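Extracellular ligand-binding receptor (Sphaerobacter thermophilus, PDB 4ZPJ) probably captures a small-molecule ligand outside the cell membrane and delivers it to an ABC transporter, and binds zinc ions. Local coordinates at residues R159-A162 against M163-P166; R382-P385 against E386-G389. All blocks are in the same frame, centred on the assembly; numbering follows the deposited sequence.

Contact 1: residues R159-A162 against M163-P166; sequences RDPA and MRSP
M163 and R164 turn back on D160 as the chain leaves helix 156-159, and grip a single carbonyl oxygen. D160, P161, A162 and M163 make a type I beta turn, closed by M163 N to D160 O at 3.1 Å; R164 N reaches the same oxygen at 3.2 Å, adding a wider, alpha-type turn. The two donors approach differently: R164 N lies nearly along the C=O axis, M163 N well above the carbonyl plane. P161 suits its place, its ring fixing phi at the first inner position of the turn and its nitrogen having no hydrogen to satisfy. D160 suits the start because its short carboxylate can take up an amide of the turn: OD1 accepts from A162 N at 2.9 Å, an Asx turn in which the amide sits above the carboxylate plane. CG anti to the backbone N (chi1 -175°) carries the carboxylate to that amide. Other polar groups of the loop are met from outside it: the carbonyls of M163 and R164 both accept from R137 of helix 130-142, and the guanidinium of R159 donates to the backbone oxygens of D420 and F423. The side chain of R164 lies against the turn: its CG stands between its backbone N and carbonyl carbon (chi1 76°), and a bend at chi3 lays one guanidinium face over it, with P161 CA off-centre beneath. NE donates to T158 O near the end of the short helix, a bond across the loop that a long arginine can make. A leucine here would probably leave T158 O without this donor and uncover the backbone of P161. R164 CG rests 3.6 Å from P161 O, while NH1 lies 3.9 Å from P161 CB.

Contact 2: residues R382-P385 against E386-G389; sequences RFHP and ESQG. With ZN (zinc ion), chain I.
E386 meets H384 twice, through its backbone and through its carboxylate. E386 N donates to H384 ND1 at 3.2 Å, somewhat out of the ring plane. The extended side chain carries OE1 to 3.4 Å from H384 CE1, with the carboxylate turned 49° from the imidazole. Both carboxylate oxygens hold a zinc ion, OE2 at 2.1 Å and OE1 less tightly, a bidentate grip that a glutamate can offer from its exposed position. S387 N adds a weak second bond to H384 ND1. With H384 CG anti to the backbone N (chi1 -159°), the ring is swung over the loop to serve both amides; since ND1 accepts, any ring hydrogen probably sits on NE2. These residues make the four-residue loop of a beta hairpin, P385 to Q388, joining strands 379-383 and 390-401, and P385 restrains phi at its first position. S387 OG accepts from G389 N, an ST turn, and is bonded to D420. Q388 takes a left-handed backbone conformation, which completes the reversal begun by the right-handed helical angles of P385 to S387, and its N reaches H384 O at 3.0 Å; its NE2 donates to L168 O, at the start of strand 168-170. G389 then closes the hairpin: its O accepts from H384 N at 2.8 Å, nearly straight, and receives a CA-H...O contact from F383, whose ring turns an edge to it.

How the contacts relate
Contact 1 and contact 2 are far apart in sequence but lie side by side, with centres 11 Å apart. The loop leading into strand 168-170 packs against the hairpin loop: R164 CD lies 3.4 Å from E386 O, and R164 NE 3.9 Å from S387 CA. The amide of Q388 ties the two, its NE2 standing 3.2 Å from P166 O in a probable hydrogen bond. D420 is a shared partner of both contacts. The side chain of R164 comes within about 5 Å of that of E386, but it is the carboxylate end of E386 that binds the zinc ion, further from the guanidinium.

Contact 1: residues R159-A162 against M163-P166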
loop_
_atom_site.group_PDB
_atom_site.type_symbol
_atom_site.label_atom_id
_atom_site.label_comp_id
_atom_site.label_asym_id
_atom_site.label_seq_id
_atom_site.Cartn_x
_atom_site.Cartn_y
_atom_site.Cartn_z
ATOM N N ARG A 159 -8.655 7.861 -9.346
ATOM C CA ARG A 159 -10.098 7.844 -9.347
ATOM C C ARG A 159 -10.770 9.094 -9.914
ATOM O O ARG A 159 -11.888 9.037 -10.408
ATOM C CB ARG A 159 -10.566 7.567 -7.924
ATOM C CG ARG A 159 -10.317 6.134 -7.526
ATOM C CD ARG A 159 -10.286 5.911 -6.036
ATOM N NE ARG A 159 -11.493 6.380 -5.388
ATOM C CZ ARG A 159 -12.612 5.680 -5.287
ATOM N NH1 ARG A 159 -13.643 6.222 -4.677
ATOM N NH2 ARG A 159 -12.710 4.449 -5.796
ATOM N N ASP A 160 -10.094 10.223 -9.837
ATOM C CA ASP A 160 -10.593 11.466 -10.388
ATOM C C ASP A 160 -10.142 11.542 -11.832
ATOM O O ASP A 160 -8.952 11.633 -12.077
ATOM C CB ASP A 160 -10.046 12.674 -9.584
ATOM C CG ASP A 160 -10.636 14.023 -10.042
ATOM O OD1 ASP A 160 -11.226 14.130 -11.159
ATOM O OD2 ASP A 160 -10.478 15.009 -9.291
ATOM N N PRO A 161 -11.093 11.552 -12.779
ATOM C CA PRO A 161 -10.706 11.631 -14.183
ATOM C C PRO A 161 -9.856 12.869 -14.516
ATOM O O PRO A 161 -9.127 12.823 -15.479
ATOM C CB PRO A 161 -12.051 11.668 -14.951
ATOM C CG PRO A 161 -13.098 11.219 -13.985
ATOM C CD PRO A 161 -12.558 11.537 -12.601
ATOM N N ALA A 162 -9.920 13.943 -13.731
ATOM C CA ALA A 162 -9.081 15.135 -14.046
ATOM C C ALA A 162 -7.631 15.050 -13.566
ATOM O O ALA A 162 -6.800 15.773 -14.088
ATOM C CB ALA A 162 -9.714 16.417 -13.525
HETATM N N MSE A 163 -7.342 14.188 -12.583
HETATM C CA MSE A 163 -5.990 14.052 -12.034
HETATM C C MSE A 163 -5.251 12.956 -12.709
HETATM O O MSE A 163 -4.023 12.959 -12.719
HETATM C CB MSE A 163 -6.011 13.661 -10.566
HETATM C CG MSE A 163 -6.433 14.828 -9.707
HETATM SE SE MSE A 163 -4.845 15.976 -9.539
HETATM C CE MSE A 163 -4.184 15.154 -7.870
ATOM N N ARG A 164 -5.987 11.993 -13.272
ATOM C CA ARG A 164 -5.370 10.866 -13.886
ATOM C C ARG A 164 -4.765 11.273 -15.177
ATOM O O ARG A 164 -4.987 12.384 -15.668
ATOM C CB ARG A 164 -6.348 9.640 -14.065
ATOM C CG ARG A 164 -7.342 9.743 -15.170
ATOM C CD ARG A 164 -8.097 8.415 -15.345
ATOM N NE ARG A 164 -8.931 7.992 -14.213
ATOM C CZ ARG A 164 -10.254 7.791 -14.263
ATOM N NH1 ARG A 164 -10.939 7.997 -15.369
ATOM N NH2 ARG A 164 -10.908 7.349 -13.186
ATOM N N SER A 165 -3.974 10.364 -15.727
ATOM C CA SER A 165 -3.292 10.619 -16.994
ATOM C C SER A 165 -2.724 9.308 -17.505
ATOM O O SER A 165 -2.360 8.453 -16.713
ATOM C CB SER A 165 -2.140 11.658 -16.710
ATOM O OG SER A 165 -1.118 11.609 -17.675
ATOM N N PRO A 166 -2.589 9.153 -18.824
ATOM C CA PRO A 166 -1.936 7.934 -19.371
ATOM C C PRO A 166 -0.465 7.790 -18.967
ATOM O O PRO A 166 0.073 6.700 -19.029
ATOM C CB PRO A 166 -2.035 8.084 -20.863
ATOM C CG PRO A 166 -2.672 9.410 -21.147
ATOM C CD PRO A 166 -3.049 10.088 -19.851
#

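Contact 2: residues R382-P385 against E386-G389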
loop_
_atom_site.group_PDB
_atom_site.type_symbol
_atom_site.label_atom_id
_atom_site.label_comp_id
_atom_site.label_asym_id
_atom_site.label_seq_id
_atom_site.Cartn_x
_atom_site.Cartn_y
_atom_site.Cartn_z
ATOM N N ARG A 382 -2.613 -6.837 -12.505
ATOM C CA ARG A 382 -2.676 -6.066 -13.704
ATOM C C ARG A 382 -3.177 -4.668 -13.373
ATOM O O ARG A 382 -3.506 -4.365 -12.224
ATOM C CB ARG A 382 -3.578 -6.757 -14.702
ATOM C CG ARG A 382 -4.988 -6.912 -14.273
ATOM C CD ARG A 382 -5.734 -7.772 -15.272
ATOM N NE ARG A 382 -7.040 -8.129 -14.717
ATOM C CZ ARG A 382 -8.147 -7.396 -14.842
ATOM N NH1 ARG A 382 -8.155 -6.246 -15.545
ATOM N NH2 ARG A 382 -9.264 -7.839 -14.249
ATOM N N PHE A 383 -3.229 -3.824 -14.404
ATOM C CA PHE A 383 -3.621 -2.418 -14.262
ATOM C C PHE A 383 -5.034 -2.259 -14.754
ATOM O O PHE A 383 -5.385 -2.814 -15.743
ATOM C CB PHE A 383 -2.747 -1.521 -15.123
ATOM C CG PHE A 383 -1.355 -1.254 -14.532
ATOM C CD1 PHE A 383 -1.219 -0.596 -13.315
ATOM C CD2 PHE A 383 -0.193 -1.601 -15.228
ATOM C CE1 PHE A 383 0.045 -0.315 -12.795
ATOM C CE2 PHE A 383 1.076 -1.295 -14.714
ATOM C CZ PHE A 383 1.190 -0.722 -13.486
ATOM N N HIS A 384 -5.829 -1.428 -14.090
ATOM C CA HIS A 384 -7.104 -1.073 -14.678
ATOM C C HIS A 384 -6.868 -0.292 -15.986
ATOM O O HIS A 384 -6.037 0.647 -16.048
ATOM C CB HIS A 384 -7.908 -0.243 -13.674
ATOM C CG HIS A 384 -9.364 -0.241 -13.961
ATOM N ND1 HIS A 384 -9.939 0.624 -14.862
ATOM C CD2 HIS A 384 -10.355 -1.066 -13.542
ATOM C CE1 HIS A 384 -11.230 0.344 -14.972
ATOM N NE2 HIS A 384 -11.503 -0.698 -14.200
ATOM N N PRO A 385 -7.599 -0.653 -17.040
ATOM C CA PRO A 385 -7.348 0.027 -18.314
ATOM C C PRO A 385 -7.730 1.521 -18.313
ATOM O O PRO A 385 -7.301 2.244 -19.175
ATOM C CB PRO A 385 -8.215 -0.749 -19.338
ATOM C CG PRO A 385 -9.130 -1.579 -18.530
ATOM C CD PRO A 385 -8.721 -1.610 -17.097
ATOM N N GLU A 386 -8.561 1.953 -17.386
ATOM C CA GLU A 386 -8.978 3.354 -17.331
ATOM C C GLU A 386 -8.326 4.133 -16.204
ATOM O O GLU A 386 -7.857 5.208 -16.459
ATOM C CB GLU A 386 -10.460 3.433 -17.209
ATOM C CG GLU A 386 -11.136 2.922 -18.486
ATOM C CD GLU A 386 -12.567 2.508 -18.252
ATOM O OE1 GLU A 386 -12.955 2.427 -17.080
ATOM O OE2 GLU A 386 -13.330 2.310 -19.221
ATOM N N SER A 387 -8.243 3.598 -14.990
ATOM C CA SER A 387 -7.591 4.339 -13.880
ATOM C C SER A 387 -6.077 4.199 -13.857
ATOM O O SER A 387 -5.346 5.051 -13.318
ATOM C CB SER A 387 -8.137 3.892 -12.546
ATOM O OG SER A 387 -7.761 2.548 -12.180
ATOM N N GLN A 388 -5.609 3.110 -14.442
ATOM C CA GLN A 388 -4.202 2.690 -14.376
ATOM C C GLN A 388 -3.729 2.491 -12.957
ATOM O O GLN A 388 -2.545 2.570 -12.670
ATOM C CB GLN A 388 -3.301 3.615 -15.168
ATOM C CG GLN A 388 -3.705 3.596 -16.622
ATOM C CD GLN A 388 -2.743 4.233 -17.570
ATOM O OE1 GLN A 388 -2.834 4.031 -18.771
ATOM N NE2 GLN A 388 -1.852 5.048 -17.052
ATOM N N GLY A 389 -4.675 2.183 -12.075
ATOM C CA GLY A 389 -4.375 1.771 -10.713
ATOM C C GLY A 389 -4.430 0.250 -10.763
ATOM O O GLY A 389 -4.598 -0.345 -11.849
HETATM ZN ZN ZN I . -15.130 2.111 -18.080
#